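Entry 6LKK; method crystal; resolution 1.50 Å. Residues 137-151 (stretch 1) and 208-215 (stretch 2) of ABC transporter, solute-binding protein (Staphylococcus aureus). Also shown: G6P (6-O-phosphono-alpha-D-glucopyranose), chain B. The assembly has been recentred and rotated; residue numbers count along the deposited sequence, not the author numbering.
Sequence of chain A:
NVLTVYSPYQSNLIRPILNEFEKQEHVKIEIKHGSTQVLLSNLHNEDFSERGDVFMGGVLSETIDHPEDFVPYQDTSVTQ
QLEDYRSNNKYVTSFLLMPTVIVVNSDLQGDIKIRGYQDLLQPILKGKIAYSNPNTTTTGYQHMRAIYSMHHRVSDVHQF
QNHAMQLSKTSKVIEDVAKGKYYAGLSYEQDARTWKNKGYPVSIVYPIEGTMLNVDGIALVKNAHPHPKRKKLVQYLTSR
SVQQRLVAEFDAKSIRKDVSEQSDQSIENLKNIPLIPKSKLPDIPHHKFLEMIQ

Stretch 1 137-151: TTTGYQHMRAIYSMH
Stretch 2 (208-215) IEGTMLNV

Stretch 1 is a helix that begins at Thr138, and stretch 2 starts as a turn at Ile208 and Glu209, passes through Gly210, and extends from Thr211 into a strand at Leu213. They run in opposite directions, with Ala146 opposite Met212 (CA–CA 5.8 Å) and Met150 opposite Glu209 (CA–CA 6.7 Å). Together they bury 382 Å².

Thr137 caps the helix: with chi1 p (67°), its OG1 accepts from Gly140 N at 3.0 Å. The Thr138 and Thr139 amides, before the capped Gly140, are left for the phosphate of G6P, Thr138 N donating to O1P at 2.8 Å and Thr139 N to O3P at 3.0 Å. Thr139, chi1 m, directs its CA-to-CB bond away from stretch 2, and its OG1 donates to G6P O3P at 2.8 Å.

In stretch 2 the extended backbone alternates its side chains, Met212 and Asn214 pointing toward the helix, Thr211, Leu213 and Val215 away. The one direct hydrogen bond between the stretches runs from Gln142 NE2 to Asn214 OD1 (2.8 Å, 161°). Gln142 folds through m, m and a chi3 of 89° to deliver its amide, which also packs on Met212, NE2 lying 3.4 Å from CG. Asn214, chi1 m and chi2 -14°, uses both ends of its carboxamide, since ND2 donates to G6P O2 at 3.0 Å.

Met212 is the most covered residue. Its t, p, p rotamer curls the thioether so that CE lies 4.0 Å from Ala146 N and 4.2 Å from Arg145 CB, while its CB meets Ala146 CB at 4.1 Å; the small alanine permits this close approach. Gly210 adopts phi/psi 139/118, where a CB would jam against the preceding carbonyl. Water 1 donates to Ala146 O (3.0 Å) and Gly210 O (2.9 Å), bridging the backbones. Beyond it, Met150, m, t, m, rests SD 3.8 Å from Glu209 CB, while the Glu209 carboxylate leads away.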

# COMPACT_ATOMS: atom_id res chain seq x y z
N THR A 137 3.25 -3.53 9.05
CA THR A 137 2.46 -2.93 7.98
C THR A 137 3.36 -2.44 6.86
O THR A 137 4.51 -2.04 7.08
CB THR A 137 1.62 -1.75 8.50
OG1 THR A 137 2.48 -0.68 8.91
CG2 THR A 137 0.75 -2.17 9.67
N THR A 138 2.82 -2.48 5.63
CA THR A 138 3.50 -1.83 4.52
C THR A 138 3.56 -0.32 4.72
O THR A 138 4.60 0.30 4.50
CB THR A 138 2.77 -2.14 3.20
OG1 THR A 138 2.97 -3.51 2.85
CG2 THR A 138 3.29 -1.26 2.06
N THR A 139 2.45 0.27 5.16
CA THR A 139 2.35 1.73 5.19
C THR A 139 3.32 2.33 6.21
O THR A 139 4.04 3.28 5.89
CB THR A 139 0.91 2.13 5.50
OG1 THR A 139 0.04 1.56 4.52
CG2 THR A 139 0.76 3.65 5.47
N GLY A 140 3.34 1.79 7.43
CA GLY A 140 4.28 2.29 8.42
C GLY A 140 5.72 2.11 7.99
O GLY A 140 6.54 3.02 8.11
N TYR A 141 6.04 0.93 7.46
CA TYR A 141 7.40 0.66 6.99
C TYR A 141 7.80 1.65 5.90
O TYR A 141 8.88 2.24 5.94
CB TYR A 141 7.49 -0.78 6.48
CG TYR A 141 8.84 -1.13 5.89
CD1 TYR A 141 9.89 -1.53 6.71
CD2 TYR A 141 9.05 -1.09 4.52
CE1 TYR A 141 11.12 -1.86 6.17
CE2 TYR A 141 10.27 -1.42 3.98
CZ TYR A 141 11.30 -1.80 4.80
OH TYR A 141 12.52 -2.13 4.26
N GLN A 142 6.93 1.84 4.90
CA GLN A 142 7.28 2.71 3.78
C GLN A 142 7.47 4.15 4.23
O GLN A 142 8.36 4.85 3.74
CB GLN A 142 6.21 2.61 2.69
CG GLN A 142 6.21 1.28 1.95
CD GLN A 142 7.45 1.07 1.10
OE1 GLN A 142 8.45 0.54 1.58
NE2 GLN A 142 7.39 1.49 -0.16
N HIS A 143 6.64 4.61 5.17
CA HIS A 143 6.81 5.96 5.70
C HIS A 143 8.13 6.11 6.44
O HIS A 143 8.80 7.14 6.32
CB HIS A 143 5.65 6.32 6.62
CG HIS A 143 4.45 6.87 5.90
ND1 HIS A 143 4.41 8.15 5.41
CD2 HIS A 143 3.26 6.31 5.61
CE1 HIS A 143 3.23 8.36 4.84
NE2 HIS A 143 2.52 7.26 4.95
N MET A 144 8.52 5.10 7.22
CA MET A 144 9.79 5.19 7.93
C MET A 144 10.95 5.22 6.95
O MET A 144 11.94 5.94 7.17
CB MET A 144 9.95 4.02 8.91
CG MET A 144 8.99 4.02 10.10
SD MET A 144 8.82 5.60 10.97
CE MET A 144 7.39 6.30 10.15
N ARG A 145 10.86 4.46 5.85
CA ARG A 145 11.85 4.56 4.79
C ARG A 145 11.86 5.96 4.18
O ARG A 145 12.93 6.50 3.87
CB ARG A 145 11.60 3.51 3.72
CG ARG A 145 11.93 2.08 4.14
CD ARG A 145 12.57 1.30 3.01
NE ARG A 145 13.94 1.76 2.74
CZ ARG A 145 14.74 1.25 1.81
NH1 ARG A 145 14.33 0.24 1.05
NH2 ARG A 145 15.96 1.74 1.65
N ALA A 146 10.68 6.55 3.98
CA ALA A 146 10.62 7.90 3.41
C ALA A 146 11.31 8.91 4.31
O ALA A 146 12.05 9.78 3.84
CB ALA A 146 9.16 8.30 3.18
N ILE A 147 11.09 8.80 5.63
CA ILE A 147 11.73 9.72 6.56
C ILE A 147 13.24 9.49 6.59
O ILE A 147 14.02 10.44 6.61
CB ILE A 147 11.09 9.57 7.95
CG1 ILE A 147 9.63 10.04 7.91
CG2 ILE A 147 11.87 10.35 9.01
CD1 ILE A 147 8.85 9.77 9.16
N TYR A 148 13.66 8.23 6.60
CA TYR A 148 15.09 7.94 6.57
C TYR A 148 15.73 8.45 5.29
O TYR A 148 16.88 8.90 5.30
CB TYR A 148 15.33 6.44 6.72
CG TYR A 148 16.80 6.08 6.69
CD1 TYR A 148 17.61 6.28 7.80
CD2 TYR A 148 17.38 5.56 5.54
CE1 TYR A 148 18.95 5.96 7.77
CE2 TYR A 148 18.73 5.24 5.50
CZ TYR A 148 19.51 5.44 6.62
OH TYR A 148 20.85 5.13 6.60
N SER A 149 15.00 8.38 4.18
CA SER A 149 15.59 8.75 2.89
C SER A 149 15.89 10.24 2.79
O SER A 149 16.72 10.62 1.95
CB SER A 149 14.65 8.34 1.75
OG SER A 149 13.59 9.27 1.61
N MET A 150 15.26 11.08 3.60
CA MET A 150 15.47 12.52 3.49
C MET A 150 16.95 12.86 3.57
O MET A 150 17.50 13.53 2.69
CB MET A 150 14.70 13.25 4.60
CG MET A 150 13.19 13.15 4.49
SD MET A 150 12.34 14.24 5.64
CE MET A 150 12.93 13.61 7.21
N HIS A 151 17.62 12.40 4.63
CA HIS A 151 19.03 12.66 4.84
C HIS A 151 19.79 11.39 5.20
O HIS A 151 20.97 11.47 5.56
CB HIS A 151 19.22 13.72 5.93
CG HIS A 151 18.45 14.98 5.69
ND1 HIS A 151 17.41 15.38 6.50
CD2 HIS A 151 18.55 15.91 4.71
CE1 HIS A 151 16.91 16.52 6.04
NE2 HIS A 151 17.59 16.86 4.96
N ILE A 208 6.42 17.30 0.75
CA ILE A 208 7.31 17.99 -0.17
C ILE A 208 8.74 17.45 -0.10
O ILE A 208 9.49 17.57 -1.08
CB ILE A 208 7.30 19.51 0.09
CG1 ILE A 208 7.70 19.84 1.53
CG2 ILE A 208 5.91 20.08 -0.22
CD1 ILE A 208 7.94 21.32 1.78
N GLU A 209 9.14 16.86 1.03
CA GLU A 209 10.50 16.34 1.14
C GLU A 209 10.72 15.08 0.31
O GLU A 209 11.88 14.70 0.10
CB GLU A 209 10.84 16.01 2.60
CG GLU A 209 10.73 17.18 3.55
CD GLU A 209 9.34 17.33 4.14
OE1 GLU A 209 8.42 16.63 3.68
OE2 GLU A 209 9.18 18.15 5.07
N GLY A 210 9.66 14.45 -0.17
CA GLY A 210 9.79 13.19 -0.87
C GLY A 210 8.69 12.23 -0.47
O GLY A 210 8.59 11.84 0.70
N THR A 211 7.88 11.85 -1.44
CA THR A 211 6.75 10.96 -1.24
C THR A 211 7.12 9.56 -1.71
O THR A 211 7.56 9.37 -2.84
CB THR A 211 5.53 11.48 -2.00
OG1 THR A 211 5.18 12.78 -1.51
CG2 THR A 211 4.34 10.54 -1.86
N MET A 212 6.94 8.57 -0.83
CA MET A 212 7.20 7.19 -1.19
C MET A 212 6.09 6.67 -2.11
O MET A 212 4.90 6.84 -1.81
CB MET A 212 7.29 6.32 0.07
CG MET A 212 7.59 4.85 -0.19
SD MET A 212 9.16 4.59 -1.03
CE MET A 212 10.28 5.30 0.17
N LEU A 213 6.48 6.04 -3.22
CA LEU A 213 5.53 5.42 -4.14
C LEU A 213 5.62 3.91 -3.97
O LEU A 213 6.63 3.29 -4.31
CB LEU A 213 5.81 5.82 -5.58
CG LEU A 213 4.81 5.28 -6.61
CD1 LEU A 213 3.43 5.89 -6.40
CD2 LEU A 213 5.29 5.54 -8.03
N ASN A 214 4.56 3.31 -3.44
CA ASN A 214 4.49 1.87 -3.32
C ASN A 214 4.13 1.25 -4.66
O ASN A 214 3.16 1.68 -5.31
CB ASN A 214 3.45 1.45 -2.28
CG ASN A 214 3.75 1.99 -0.90
OD1 ASN A 214 4.85 2.47 -0.63
ND2 ASN A 214 2.76 1.90 -0.01
N VAL A 215 4.88 0.25 -5.08
CA VAL A 215 4.51 -0.60 -6.20
C VAL A 215 3.87 -1.84 -5.60
O VAL A 215 4.56 -2.75 -5.14
CB VAL A 215 5.71 -0.93 -7.09
CG1 VAL A 215 5.25 -1.71 -8.32
CG2 VAL A 215 6.44 0.34 -7.51
C1 G6P B . 0.21 -0.06 1.66
C2 G6P B . 0.03 -0.64 0.24
C3 G6P B . -1.30 -1.26 -0.01
C4 G6P B . -1.80 -1.94 1.18
C5 G6P B . -2.11 -0.91 2.26
C6 G6P B . -2.48 -1.58 3.54
O1 G6P B . 0.67 1.26 1.58
O2 G6P B . 0.25 0.38 -0.74
O3 G6P B . -1.16 -2.25 -1.12
O4 G6P B . -3.03 -2.65 0.87
O5 G6P B . -0.96 -0.02 2.55
O6 G6P B . -1.42 -2.42 3.94
P G6P B . -0.83 -2.32 5.52
O1P G6P B . 0.21 -3.41 5.69
O2P G6P B . -1.97 -2.51 6.53
O3P G6P B . -0.19 -0.99 5.72
O HOH W 1 11.14 12.10 2.15
O HOH W 2 13.58 11.83 0.43